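Local coordinates for lipocalin AI-4 (Rhodnius prolixus, PDB 5H9N), which binds cysteinyl leukotrienes such as leukotriene C4 in a lipocalin barrel, probably sequestering these host mediators while the insect feeds on blood, at residues R44-Q55 with F58-G69; Y102-R110 with D121-Q129. The protein carries 1 engineered substitution. All blocks are in the same frame, centred on the assembly; numbering follows the deposited sequence.

Interaction 1: residues R44-Q55 with F58-G69; sequences RCEKYQTGSNLQ and FNGKNGDVKCSG. With LTX ((5~{S},6~{R},7~{E},9~{E},11~{Z},14~{Z})-6-[(2~{R})-2-[[(4~{S})-4-azanyl-5-oxidanyl-5-oxidanylidene-pentanoyl]amino]-3-( 2-hydroxy-2-oxoethylamino)-3-oxidanylidene-propyl]sulfanyl-5-oxidanyl-icosa-7,9,11,14-tetraenoic acid), chain B.
Tyr-48 and Phe-58 form part of the leukotriene pocket in the antiparallel hairpin of strands 46-51 and 55-60. Their rings make an offset stack, centroids 4.4 Å apart and planes at 15°, with Phe-58 CB over the centre of the tyrosine face. Phe-58 CG stands between its backbone N and carbonyl carbon (chi1 69°), which lays the ring alongside Tyr-48; Val-65 covers the opposite face, and CE1 meets LTX C11 at 3.5 Å. Tyr-48 OH donates to Glu-46 OE1 (2.7 Å), while Glu-46 OE2 is gripped end-on by Arg-44 NH1 and NH2, so both carboxylate oxygens of this buried acid have partners.

The side-chain amide of Asn-59 reaches across to the neighbouring backbone: OD1 takes Lys-47 N at 2.9 Å in the carbonyl plane, and ND2 gives a nearly straight bond (170°) to Cys-45 O at 3.0 Å. Beyond the strand end, Lys-61 holds the ligand twice, N to LTX O32 (3.1 Å) and NZ to LTX O3 (2.7 Å). Where the type I' turn from Ser-52 to Gln-55 meets strand 63-71, Gly-69 N bonds Leu-54 O. An aromatic pair lining the interior, with Lys-61 meeting the ligand just past strand 55-60, is consistent with the ligand-binding calyx of a lipocalin.

Interaction 2: residues Y102-R110 with D121-Q129; sequences YANYALLYR and DNFLLFNRQ. With LTX ((5~{S},6~{R},7~{E},9~{E},11~{Z},14~{Z})-6-[(2~{R})-2-[[(4~{S})-4-azanyl-5-oxidanyl-5-oxidanylidene-pentanoyl]amino]-3-( 2-hydroxy-2-oxoethylamino)-3-oxidanylidene-propyl]sulfanyl-5-oxidanyl-icosa-7,9,11,14-tetraenoic acid), chain B.
Arg-110 and Leu-124 cross obliquely on the inner, ligand-facing side of an antiparallel hairpin, strands 105-112 and 120-127 of the lipocalin barrel. Leu-124 CD1 sits over the centre of the guanidinium, 3.4 Å from Arg-110 CZ, and the conjugated triene of LTX covers the opposite face around C9. Sandwiched in this way, the flat group presents its edge to the ligand carboxylate: NE donates to LTX O2 (2.8 Å) and NH2 to LTX O1, the latter almost straight at 177°. Arg-110 CG lies anti to the backbone N (chi1 -176°), and a bend at chi3 turns the head to these oxygens. Asn-122 ND2 supplies a second donor to LTX O1 at 2.9 Å, so that oxygen is held by both strands.

Farther along the same face, Leu-108 and Phe-126 meet at about a right angle, CD2 lying 3.7 Å from CE1, while LTX C19 rests over one face of the phenylalanine. Paired backbone bonds at Ala-106/Phe-126, Leu-108/Leu-124 and Arg-110/Asn-122 set this register.

The other face carries Tyr-109 and Phe-123, whose planes are 53° apart, with Tyr-109 CD1 over the phenylalanine ring. Tyr-109 OH donates to the anti lone pair of Asp-121 OD2 at 2.7 Å; Asp-121 OD1 is engaged by Arg-37. Where the strands run out, Arg-128, also bound to Thr-28, grips Tyr-102 O side-on, with NE at 2.9 Å and NH2 at 3.1 Å, the oxygen lying in the guanidinium plane.

How the interactions relate
The two contacts come in series along the chain, with interaction 1 closing before interaction 2 opens, and their centres lie 14 Å apart. Both belong to the same curled antiparallel sheet, where strand 30-36 pairs with strand 46-51 and with strand 120-127, bridging the two regions. They also touch directly: Tyr-48 OH lies 3.1 Å from Arg-110 NH1, a probable hydrogen bond, and the rings of Tyr-48 and Phe-126 meet edge-to-face. Leukotriene C4 contacts both. Interaction 2 receives its eicosanoid carboxylate, Lys-61 of interaction 1 its hydroxyl, and both its hydrocarbon tail, so binding draws on distant parts of the chain brought together by barrel closure.

Interaction 1: residues R44-Q55 with F58-G69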
loop_
_atom_site.group_PDB
_atom_site.type_symbol
_atom_site.label_atom_id
_atom_site.label_comp_id
_atom_site.label_asym_id
_atom_site.label_seq_id
_atom_site.Cartn_x
_atom_site.Cartn_y
_atom_site.Cartn_z
ATOM N N ARG A 44 14.283 4.933 -0.739
ATOM C CA ARG A 44 14.626 3.744 0.034
ATOM C C ARG A 44 13.981 2.527 -0.606
ATOM O O ARG A 44 13.126 2.662 -1.494
ATOM C CB ARG A 44 14.150 3.889 1.481
ATOM C CG ARG A 44 14.839 4.997 2.279
ATOM C CD ARG A 44 14.162 5.211 3.633
ATOM N NE ARG A 44 12.781 5.658 3.451
ATOM C CZ ARG A 44 11.701 4.915 3.682
ATOM N NH1 ARG A 44 11.823 3.685 4.159
ATOM N NH2 ARG A 44 10.493 5.418 3.458
ATOM N N CYS A 45 14.386 1.343 -0.157
ATOM C CA CYS A 45 13.750 0.105 -0.582
ATOM C C CYS A 45 13.091 -0.580 0.599
ATOM O O CYS A 45 13.751 -1.269 1.393
ATOM C CB CYS A 45 14.756 -0.838 -1.240
ATOM S SG CYS A 45 13.944 -2.266 -1.952
ATOM N N GLU A 46 11.787 -0.388 0.712
ATOM C CA GLU A 46 11.006 -1.034 1.758
ATOM C C GLU A 46 10.525 -2.402 1.312
ATOM O O GLU A 46 9.848 -2.523 0.289
ATOM C CB GLU A 46 9.805 -0.166 2.143
ATOM C CG GLU A 46 10.181 1.143 2.802
ATOM C CD GLU A 46 8.980 1.921 3.322
ATOM O OE1 GLU A 46 7.841 1.675 2.876
ATOM O OE2 GLU A 46 9.207 2.787 4.187
ATOM N N LYS A 47 10.892 -3.418 2.083
ATOM C CA LYS A 47 10.423 -4.784 1.890
ATOM C C LYS A 47 9.332 -5.064 2.905
ATOM O O LYS A 47 9.590 -5.063 4.111
ATOM C CB LYS A 47 11.561 -5.792 2.050
ATOM C CG LYS A 47 11.111 -7.235 1.830
ATOM C CD LYS A 47 12.254 -8.229 2.010
ATOM C CE LYS A 47 12.685 -8.321 3.467
ATOM N NZ LYS A 47 13.640 -9.442 3.696
ATOM N N TYR A 48 8.115 -5.291 2.420
ATOM C CA TYR A 48 6.967 -5.605 3.265
ATOM C C TYR A 48 6.849 -7.116 3.400
ATOM O O TYR A 48 6.615 -7.827 2.418
ATOM C CB TYR A 48 5.686 -4.994 2.683
ATOM C CG TYR A 48 5.608 -3.503 2.861
ATOM C CD1 TYR A 48 6.458 -2.658 2.159
ATOM C CD2 TYR A 48 4.697 -2.932 3.748
ATOM C CE1 TYR A 48 6.393 -1.271 2.332
ATOM C CE2 TYR A 48 4.629 -1.563 3.922
ATOM C CZ TYR A 48 5.482 -0.738 3.224
ATOM O OH TYR A 48 5.405 0.619 3.406
ATOM N N GLN A 49 7.013 -7.596 4.627
ATOM C CA GLN A 49 6.931 -9.012 4.935
ATOM C C GLN A 49 5.552 -9.305 5.479
ATOM O O GLN A 49 5.104 -8.630 6.404
ATOM C CB GLN A 49 8.003 -9.382 5.943
ATOM C CG GLN A 49 9.398 -9.079 5.429
ATOM C CD GLN A 49 10.479 -9.320 6.453
ATOM O OE1 GLN A 49 11.275 -8.433 6.757
ATOM N NE2 GLN A 49 10.520 -10.525 6.987
ATOM N N THR A 50 4.881 -10.303 4.919
ATOM C CA THR A 50 3.532 -10.636 5.364
ATOM C C THR A 50 3.511 -11.930 6.156
ATOM O O THR A 50 4.340 -12.820 5.947
ATOM C CB THR A 50 2.534 -10.787 4.190
ATOM O OG1 THR A 50 2.867 -11.950 3.423
ATOM C CG2 THR A 50 2.512 -9.543 3.294
ATOM N N GLY A 51 2.536 -12.029 7.053
ATOM C CA GLY A 51 2.291 -13.253 7.798
ATOM C C GLY A 51 0.799 -13.482 7.922
ATOM O O GLY A 51 0.002 -12.714 7.372
ATOM N N SER A 52 0.420 -14.526 8.647
ATOM C CA SER A 52 -0.989 -14.853 8.851
ATOM C C SER A 52 -1.745 -13.730 9.529
ATOM O O SER A 52 -1.148 -12.906 10.226
ATOM C CB SER A 52 -1.136 -16.103 9.714
ATOM O OG SER A 52 -0.373 -17.179 9.218
ATOM N N ASN A 53 -3.059 -13.724 9.330
ATOM C CA ASN A 53 -3.954 -12.818 10.029
ATOM C C ASN A 53 -3.601 -11.360 9.839
ATOM O O ASN A 53 -3.675 -10.569 10.785
ATOM C CB ASN A 53 -3.981 -13.154 11.520
ATOM C CG ASN A 53 -4.457 -14.563 11.782
ATOM O OD1 ASN A 53 -5.385 -15.043 11.131
ATOM N ND2 ASN A 53 -3.817 -15.240 12.729
ATOM N N LEU A 54 -3.214 -11.022 8.613
ATOM C CA LEU A 54 -2.990 -9.634 8.220
ATOM C C LEU A 54 -1.918 -8.953 9.056
ATOM O O LEU A 54 -2.015 -7.763 9.358
ATOM C CB LEU A 54 -4.301 -8.844 8.308
ATOM C CG LEU A 54 -5.474 -9.438 7.527
ATOM C CD1 LEU A 54 -6.779 -8.693 7.833
ATOM C CD2 LEU A 54 -5.179 -9.458 6.035
ATOM N N GLN A 55 -0.887 -9.704 9.434
ATOM C CA GLN A 55 0.265 -9.091 10.084
ATOM C C GLN A 55 1.318 -8.732 9.046
ATOM O O GLN A 55 1.522 -9.452 8.059
ATOM C CB GLN A 55 0.870 -10.022 11.130
ATOM C CG GLN A 55 -0.107 -10.507 12.185
ATOM C CD GLN A 55 -0.788 -9.380 12.935
ATOM O OE1 GLN A 55 -0.151 -8.641 13.686
ATOM N NE2 GLN A 55 -2.090 -9.240 12.732
ATOM N N PHE A 58 7.785 -4.125 8.073
ATOM C CA PHE A 58 8.616 -3.548 7.021
ATOM C C PHE A 58 9.686 -2.675 7.636
ATOM O O PHE A 58 9.582 -2.255 8.787
ATOM C CB PHE A 58 7.770 -2.780 5.980
ATOM C CG PHE A 58 7.149 -1.500 6.485
ATOM C CD1 PHE A 58 5.915 -1.514 7.118
ATOM C CD2 PHE A 58 7.775 -0.278 6.278
ATOM C CE1 PHE A 58 5.335 -0.333 7.566
ATOM C CE2 PHE A 58 7.198 0.903 6.721
ATOM C CZ PHE A 58 5.985 0.876 7.367
ATOM N N ASN A 59 10.742 -2.441 6.859
ATOM C CA ASN A 59 11.846 -1.584 7.283
ATOM C C ASN A 59 11.506 -0.132 6.964
ATOM O O ASN A 59 11.718 0.329 5.838
ATOM C CB ASN A 59 13.168 -2.010 6.615
ATOM C CG ASN A 59 13.067 -2.098 5.100
ATOM O OD1 ASN A 59 12.150 -2.704 4.558
ATOM N ND2 ASN A 59 14.015 -1.482 4.413
ATOM N N GLY A 60 10.950 0.588 7.930
ATOM C CA GLY A 60 10.494 1.956 7.701
ATOM C C GLY A 60 11.582 3.011 7.804
ATOM O O GLY A 60 12.738 2.681 8.064
ATOM N N LYS A 61 11.210 4.276 7.609
ATOM C CA LYS A 61 12.194 5.358 7.469
ATOM C C LYS A 61 13.164 5.466 8.643
ATOM O O LYS A 61 14.370 5.634 8.446
ATOM C CB LYS A 61 11.502 6.711 7.267
ATOM C CG LYS A 61 10.021 6.753 7.590
ATOM C CD LYS A 61 9.354 7.904 6.851
ATOM C CE LYS A 61 7.867 7.987 7.150
ATOM N NZ LYS A 61 7.231 9.166 6.500
ATOM N N ASN A 62 12.654 5.388 9.865
ATOM C CA ASN A 62 13.560 5.290 11.001
ATOM C C ASN A 62 13.129 4.162 11.923
ATOM O O ASN A 62 12.515 4.371 12.971
ATOM C CB ASN A 62 13.673 6.626 11.752
ATOM C CG ASN A 62 12.340 7.154 12.237
ATOM O OD1 ASN A 62 11.327 7.049 11.549
ATOM N ND2 ASN A 62 12.339 7.735 13.433
ATOM N N GLY A 63 13.452 2.946 11.501
ATOM C CA GLY A 63 13.218 1.777 12.315
ATOM C C GLY A 63 12.224 0.814 11.711
ATOM O O GLY A 63 11.398 1.179 10.867
ATOM N N ASP A 64 12.308 -0.435 12.146
ATOM C CA ASP A 64 11.359 -1.451 11.729
ATOM C C ASP A 64 9.962 -1.139 12.234
ATOM O O ASP A 64 9.784 -0.598 13.326
ATOM C CB ASP A 64 11.807 -2.828 12.214
ATOM C CG ASP A 64 12.929 -3.397 11.370
ATOM O OD1 ASP A 64 13.376 -2.691 10.441
ATOM O OD2 ASP A 64 13.361 -4.540 11.630
ATOM N N VAL A 65 8.980 -1.466 11.406
ATOM C CA VAL A 65 7.586 -1.198 11.693
ATOM C C VAL A 65 6.805 -2.499 11.684
ATOM O O VAL A 65 6.989 -3.332 10.800
ATOM C CB VAL A 65 6.973 -0.233 10.657
ATOM C CG1 VAL A 65 5.529 0.083 11.011
ATOM C CG2 VAL A 65 7.804 1.037 10.580
ATOM N N LYS A 66 5.932 -2.672 12.669
ATOM C CA LYS A 66 5.081 -3.847 12.742
ATOM C C LYS A 66 3.626 -3.423 12.739
ATOM O O LYS A 66 3.234 -2.534 13.494
ATOM C CB LYS A 66 5.412 -4.654 13.994
ATOM C CG LYS A 66 6.819 -5.229 13.963
ATOM C CD LYS A 66 7.158 -5.959 15.250
ATOM C CE LYS A 66 8.263 -6.976 15.011
ATOM N NZ LYS A 66 9.310 -6.456 14.092
ATOM N N CYS A 67 2.824 -4.064 11.894
ATOM C CA CYS A 67 1.425 -3.686 11.731
ATOM C C CYS A 67 0.480 -4.865 11.857
ATOM O O CYS A 67 0.811 -5.992 11.494
ATOM C CB CYS A 67 1.193 -3.034 10.368
ATOM S SG CYS A 67 2.193 -1.577 10.012
ATOM N N SER A 68 -0.719 -4.580 12.349
ATOM C CA SER A 68 -1.772 -5.575 12.439
ATOM C C SER A 68 -2.985 -5.052 11.673
ATOM O O SER A 68 -3.482 -3.954 11.960
ATOM C CB SER A 68 -2.117 -5.840 13.896
ATOM O OG SER A 68 -3.187 -6.751 14.019
ATOM N N GLY A 69 -3.482 -5.824 10.707
ATOM C CA GLY A 69 -4.581 -5.370 9.870
ATOM C C GLY A 69 -5.941 -5.929 10.218
ATOM O O GLY A 69 -6.071 -6.945 10.907
HETATM O O2 LTX B . 0.975 6.694 1.995
HETATM C C1 LTX B . 1.954 7.409 1.677
HETATM O O1 LTX B . 2.949 6.958 1.058
HETATM C C2 LTX B . 1.924 8.874 2.042
HETATM C C3 LTX B . 2.891 9.130 3.194
HETATM C C4 LTX B . 2.730 8.066 4.278
HETATM C C5 LTX B . 3.488 8.459 5.539
HETATM O O3 LTX B . 4.903 8.354 5.328
HETATM C C6 LTX B . 3.087 7.599 6.733
HETATM C C7 LTX B . 3.460 6.138 6.514
HETATM C C8 LTX B . 2.540 5.164 6.409
HETATM C C9 LTX B . 2.958 3.766 6.219
HETATM C C10 LTX B . 2.135 2.714 6.333
HETATM C C11 LTX B . 2.648 1.354 6.140
HETATM C C12 LTX B . 1.949 0.213 6.192
HETATM C C13 LTX B . 0.459 0.107 6.467
HETATM C C14 LTX B . -0.362 0.410 5.230
HETATM C C15 LTX B . -0.519 -0.437 4.219
HETATM C C16 LTX B . 0.105 -1.813 4.213
HETATM C C17 LTX B . 0.512 -2.192 2.792
HETATM C C18 LTX B . 0.942 -3.653 2.752
HETATM C C19 LTX B . 1.639 -4.008 1.447
HETATM C C20 LTX B . 2.021 -5.475 1.422
HETATM O O32 LTX B . 8.265 4.164 8.590
HETATM C C21 LTX B . 7.237 4.862 8.680
HETATM O O31 LTX B . 6.558 5.218 7.695
HETATM C CA3 LTX B . 6.799 5.300 10.052
HETATM N N3 LTX B . 5.562 6.061 9.967
HETATM C C22 LTX B . 5.091 6.810 10.959
HETATM O O33 LTX B . 5.688 6.908 12.018
HETATM C CA2 LTX B . 3.796 7.552 10.775
HETATM C CB2 LTX B . 3.159 7.303 9.409
HETATM S SG2 LTX B . 3.903 8.288 8.152
HETATM N N2 LTX B . 3.980 8.964 11.035
HETATM C CD1 LTX B . 3.173 9.632 11.846
HETATM O OE1 LTX B . 2.048 9.249 12.135
HETATM C CG1 LTX B . 3.752 10.921 12.381
HETATM C CB1 LTX B . 2.680 11.787 13.024
HETATM C CA1 LTX B . 3.158 13.236 13.083
HETATM N N1 LTX B . 3.659 13.643 11.754
HETATM C C23 LTX B . 4.256 13.392 14.090
HETATM O O11 LTX B . 5.348 13.873 13.711
HETATM O O12 LTX B . 4.036 13.043 15.270
HETATM O O HOH W 1 -5.006 -8.763 12.778
HETATM O O HOH W 2 2.158 -7.181 13.976
#

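Interaction 2: residues Y102-R110 with D121-Q129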
loop_
_atom_site.group_PDB
_atom_site.type_symbol
_atom_site.label_atom_id
_atom_site.label_comp_id
_atom_site.label_asym_id
_atom_site.label_seq_id
_atom_site.Cartn_x
_atom_site.Cartn_y
_atom_site.Cartn_z
ATOM N N TYR A 102 -0.974 -10.883 -8.104
ATOM C CA TYR A 102 -0.488 -11.669 -6.951
ATOM C C TYR A 102 0.949 -12.171 -7.070
ATOM O O TYR A 102 1.691 -12.144 -6.093
ATOM C CB TYR A 102 -1.422 -12.854 -6.660
ATOM C CG TYR A 102 -2.870 -12.439 -6.513
ATOM C CD1 TYR A 102 -3.328 -11.859 -5.339
ATOM C CD2 TYR A 102 -3.774 -12.622 -7.552
ATOM C CE1 TYR A 102 -4.641 -11.469 -5.201
ATOM C CE2 TYR A 102 -5.092 -12.233 -7.422
ATOM C CZ TYR A 102 -5.522 -11.668 -6.247
ATOM O OH TYR A 102 -6.843 -11.283 -6.127
ATOM N N ALA A 103 1.334 -12.629 -8.254
ATOM C CA ALA A 103 2.640 -13.229 -8.475
ATOM C C ALA A 103 3.728 -12.245 -8.904
ATOM O O ALA A 103 4.914 -12.581 -8.857
ATOM C CB ALA A 103 2.509 -14.322 -9.512
ATOM N N ASN A 104 3.340 -11.040 -9.325
ATOM C CA ASN A 104 4.331 -10.086 -9.807
ATOM C C ASN A 104 4.156 -8.697 -9.227
ATOM O O ASN A 104 5.114 -8.133 -8.683
ATOM C CB ASN A 104 4.300 -9.998 -11.331
ATOM C CG ASN A 104 4.629 -11.315 -11.994
ATOM O OD1 ASN A 104 5.784 -11.742 -12.021
ATOM N ND2 ASN A 104 3.615 -11.960 -12.547
ATOM N N TYR A 105 2.967 -8.120 -9.366
ATOM C CA TYR A 105 2.777 -6.715 -9.022
ATOM C C TYR A 105 1.502 -6.489 -8.242
ATOM O O TYR A 105 0.571 -7.293 -8.313
ATOM C CB TYR A 105 2.741 -5.852 -10.291
ATOM C CG TYR A 105 1.568 -6.165 -11.210
ATOM C CD1 TYR A 105 0.317 -5.588 -11.008
ATOM C CD2 TYR A 105 1.720 -7.033 -12.280
ATOM C CE1 TYR A 105 -0.760 -5.891 -11.850
ATOM C CE2 TYR A 105 0.652 -7.331 -13.121
ATOM C CZ TYR A 105 -0.577 -6.758 -12.899
ATOM O OH TYR A 105 -1.630 -7.065 -13.743
ATOM N N ALA A 106 1.435 -5.360 -7.552
ATOM C CA ALA A 106 0.203 -4.907 -6.931
ATOM C C ALA A 106 0.194 -3.399 -6.882
ATOM O O ALA A 106 1.168 -2.786 -6.425
ATOM C CB ALA A 106 0.054 -5.482 -5.533
ATOM N N LEU A 107 -0.878 -2.786 -7.356
ATOM C CA LEU A 107 -1.102 -1.352 -7.244
ATOM C C LEU A 107 -2.027 -1.112 -6.074
ATOM O O LEU A 107 -3.146 -1.626 -6.072
ATOM C CB LEU A 107 -1.734 -0.809 -8.525
ATOM C CG LEU A 107 -2.047 0.683 -8.538
ATOM C CD1 LEU A 107 -0.775 1.499 -8.461
ATOM C CD2 LEU A 107 -2.901 1.061 -9.751
ATOM N N LEU A 108 -1.554 -0.378 -5.073
ATOM C CA LEU A 108 -2.321 -0.082 -3.873
ATOM C C LEU A 108 -2.593 1.393 -3.729
ATOM O O LEU A 108 -1.826 2.242 -4.205
ATOM C CB LEU A 108 -1.586 -0.576 -2.614
ATOM C CG LEU A 108 -1.799 -2.024 -2.174
ATOM C CD1 LEU A 108 -1.317 -2.993 -3.251
ATOM C CD2 LEU A 108 -1.090 -2.293 -0.851
ATOM N N TYR A 109 -3.669 1.698 -3.028
ATOM C CA TYR A 109 -3.962 3.045 -2.558
ATOM C C TYR A 109 -3.779 3.037 -1.055
ATOM O O TYR A 109 -4.237 2.099 -0.394
ATOM C CB TYR A 109 -5.386 3.446 -2.931
ATOM C CG TYR A 109 -5.819 4.772 -2.352
ATOM C CD1 TYR A 109 -5.324 5.966 -2.865
ATOM C CD2 TYR A 109 -6.715 4.838 -1.290
ATOM C CE1 TYR A 109 -5.714 7.180 -2.345
ATOM C CE2 TYR A 109 -7.112 6.044 -0.765
ATOM C CZ TYR A 109 -6.603 7.213 -1.283
ATOM O OH TYR A 109 -7.031 8.408 -0.736
ATOM N N ARG A 110 -3.079 4.030 -0.516
ATOM C CA ARG A 110 -2.875 4.136 0.915
ATOM C C ARG A 110 -3.264 5.526 1.388
ATOM O O ARG A 110 -3.028 6.509 0.690
ATOM C CB ARG A 110 -1.416 3.837 1.278
ATOM C CG ARG A 110 -1.128 3.831 2.782
ATOM C CD ARG A 110 0.218 3.195 3.116
ATOM N NE ARG A 110 1.328 3.974 2.589
ATOM C CZ ARG A 110 2.583 3.536 2.526
ATOM N NH1 ARG A 110 2.876 2.311 2.954
ATOM N NH2 ARG A 110 3.527 4.305 2.004
ATOM N N ASP A 121 -2.304 10.746 1.305
ATOM C CA ASP A 121 -2.545 9.504 0.582
ATOM C C ASP A 121 -1.503 9.313 -0.512
ATOM O O ASP A 121 -0.622 10.164 -0.713
ATOM C CB ASP A 121 -3.988 9.429 0.038
ATOM C CG ASP A 121 -4.295 10.432 -1.042
ATOM O OD1 ASP A 121 -3.396 11.178 -1.484
ATOM O OD2 ASP A 121 -5.467 10.445 -1.479
ATOM N N ASN A 122 -1.583 8.187 -1.200
ATOM C CA ASN A 122 -0.584 7.834 -2.191
ATOM C C ASN A 122 -1.090 6.657 -2.988
ATOM O O ASN A 122 -1.950 5.892 -2.510
ATOM C CB ASN A 122 0.748 7.492 -1.520
ATOM C CG ASN A 122 1.946 7.896 -2.357
ATOM O OD1 ASN A 122 1.833 8.195 -3.552
ATOM N ND2 ASN A 122 3.111 7.911 -1.726
ATOM N N PHE A 123 -0.563 6.506 -4.198
ATOM C CA PHE A 123 -0.670 5.236 -4.917
ATOM C C PHE A 123 0.704 4.604 -4.944
ATOM O O PHE A 123 1.704 5.277 -5.184
ATOM C CB PHE A 123 -1.213 5.422 -6.327
ATOM C CG PHE A 123 -2.682 5.737 -6.370
ATOM C CD1 PHE A 123 -3.123 7.052 -6.282
ATOM C CD2 PHE A 123 -3.632 4.722 -6.502
ATOM C CE1 PHE A 123 -4.478 7.354 -6.334
ATOM C CE2 PHE A 123 -4.978 5.015 -6.545
ATOM C CZ PHE A 123 -5.407 6.336 -6.466
ATOM N N LEU A 124 0.726 3.304 -4.655
ATOM C CA LEU A 124 1.935 2.529 -4.413
ATOM C C LEU A 124 2.001 1.368 -5.370
ATOM O O LEU A 124 1.010 0.664 -5.544
ATOM C CB LEU A 124 1.930 1.994 -2.982
ATOM C CG LEU A 124 1.662 2.984 -1.847
ATOM C CD1 LEU A 124 1.609 2.253 -0.515
ATOM C CD2 LEU A 124 2.708 4.062 -1.802
ATOM N N LEU A 125 3.162 1.140 -5.957
ATOM C CA LEU A 125 3.390 -0.047 -6.766
ATOM C C LEU A 125 4.348 -0.975 -6.040
ATOM O O LEU A 125 5.512 -0.607 -5.768
ATOM C CB LEU A 125 3.943 0.308 -8.138
ATOM C CG LEU A 125 4.199 -0.895 -9.064
ATOM C CD1 LEU A 125 2.880 -1.597 -9.393
ATOM C CD2 LEU A 125 4.918 -0.463 -10.334
ATOM N N PHE A 126 3.823 -2.156 -5.718
ATOM C CA PHE A 126 4.588 -3.229 -5.114
ATOM C C PHE A 126 4.951 -4.273 -6.155
ATOM O O PHE A 126 4.176 -4.546 -7.080
ATOM C CB PHE A 126 3.812 -3.882 -3.970
ATOM C CG PHE A 126 3.621 -2.989 -2.780
ATOM C CD1 PHE A 126 2.568 -2.074 -2.742
ATOM C CD2 PHE A 126 4.501 -3.022 -1.711
ATOM C CE1 PHE A 126 2.388 -1.248 -1.647
ATOM C CE2 PHE A 126 4.320 -2.191 -0.622
ATOM C CZ PHE A 126 3.261 -1.315 -0.594
ATOM N N ASN A 127 6.124 -4.869 -5.980
ATOM C CA ASN A 127 6.641 -5.891 -6.872
ATOM C C ASN A 127 7.193 -7.049 -6.064
ATOM O O ASN A 127 7.763 -6.840 -4.983
ATOM C CB ASN A 127 7.739 -5.305 -7.775
ATOM C CG ASN A 127 7.209 -4.836 -9.112
ATOM O OD1 ASN A 127 6.775 -5.662 -9.915
ATOM N ND2 ASN A 127 7.278 -3.526 -9.385
ATOM N N ARG A 128 7.033 -8.270 -6.561
ATOM C CA ARG A 128 7.602 -9.427 -5.885
ATOM C C ARG A 128 9.127 -9.442 -5.963
ATOM O O ARG A 128 9.785 -10.047 -5.119
ATOM C CB ARG A 128 7.032 -10.726 -6.474
ATOM C CG ARG A 128 5.547 -10.966 -6.161
ATOM C CD ARG A 128 5.268 -11.002 -4.673
ATOM N NE ARG A 128 3.934 -11.539 -4.415
ATOM C CZ ARG A 128 3.473 -11.832 -3.203
ATOM N NH1 ARG A 128 4.246 -11.641 -2.140
ATOM N NH2 ARG A 128 2.251 -12.331 -3.054
ATOM N N GLN A 129 9.677 -8.809 -6.995
ATOM C CA GLN A 129 11.126 -8.678 -7.145
ATOM C C GLN A 129 11.556 -7.235 -6.885
ATOM O O GLN A 129 10.872 -6.306 -7.299
ATOM C CB GLN A 129 11.570 -9.088 -8.548
ATOM C CG GLN A 129 11.209 -10.505 -8.928
ATOM C CD GLN A 129 11.621 -10.844 -10.347
ATOM O OE1 GLN A 129 12.811 -10.932 -10.655
ATOM N NE2 GLN A 129 10.639 -11.036 -11.220
HETATM O O2 LTX B . 0.975 6.694 1.995
HETATM C C1 LTX B . 1.954 7.409 1.677
HETATM O O1 LTX B . 2.949 6.958 1.058
HETATM C C2 LTX B . 1.924 8.874 2.042
HETATM C C3 LTX B . 2.891 9.130 3.194
HETATM C C4 LTX B . 2.730 8.066 4.278
HETATM C C5 LTX B . 3.488 8.459 5.539
HETATM O O3 LTX B . 4.903 8.354 5.328
HETATM C C6 LTX B . 3.087 7.599 6.733
HETATM C C7 LTX B . 3.460 6.138 6.514
HETATM C C8 LTX B . 2.540 5.164 6.409
HETATM C C9 LTX B . 2.958 3.766 6.219
HETATM C C10 LTX B . 2.135 2.714 6.333
HETATM C C11 LTX B . 2.648 1.354 6.140
HETATM C C12 LTX B . 1.949 0.213 6.192
HETATM C C13 LTX B . 0.459 0.107 6.467
HETATM C C14 LTX B . -0.362 0.410 5.230
HETATM C C15 LTX B . -0.519 -0.437 4.219
HETATM C C16 LTX B . 0.105 -1.813 4.213
HETATM C C17 LTX B . 0.512 -2.192 2.792
HETATM C C18 LTX B . 0.942 -3.653 2.752
HETATM C C19 LTX B . 1.639 -4.008 1.447
HETATM C C20 LTX B . 2.021 -5.475 1.422
HETATM O O32 LTX B . 8.265 4.164 8.590
HETATM C C21 LTX B . 7.237 4.862 8.680
HETATM O O31 LTX B . 6.558 5.218 7.695
HETATM C CA3 LTX B . 6.799 5.300 10.052
HETATM N N3 LTX B . 5.562 6.061 9.967
HETATM C C22 LTX B . 5.091 6.810 10.959
HETATM O O33 LTX B . 5.688 6.908 12.018
HETATM C CA2 LTX B . 3.796 7.552 10.775
HETATM C CB2 LTX B . 3.159 7.303 9.409
HETATM S SG2 LTX B . 3.903 8.288 8.152
HETATM N N2 LTX B . 3.980 8.964 11.035
HETATM C CD1 LTX B . 3.173 9.632 11.846
HETATM O OE1 LTX B . 2.048 9.249 12.135
HETATM C CG1 LTX B . 3.752 10.921 12.381
HETATM C CB1 LTX B . 2.680 11.787 13.024
HETATM C CA1 LTX B . 3.158 13.236 13.083
HETATM N N1 LTX B . 3.659 13.643 11.754
HETATM C C23 LTX B . 4.256 13.392 14.090
HETATM O O11 LTX B . 5.348 13.873 13.711
HETATM O O12 LTX B . 4.036 13.043 15.270
HETATM O O HOH W 3 7.861 -10.871 -10.256
#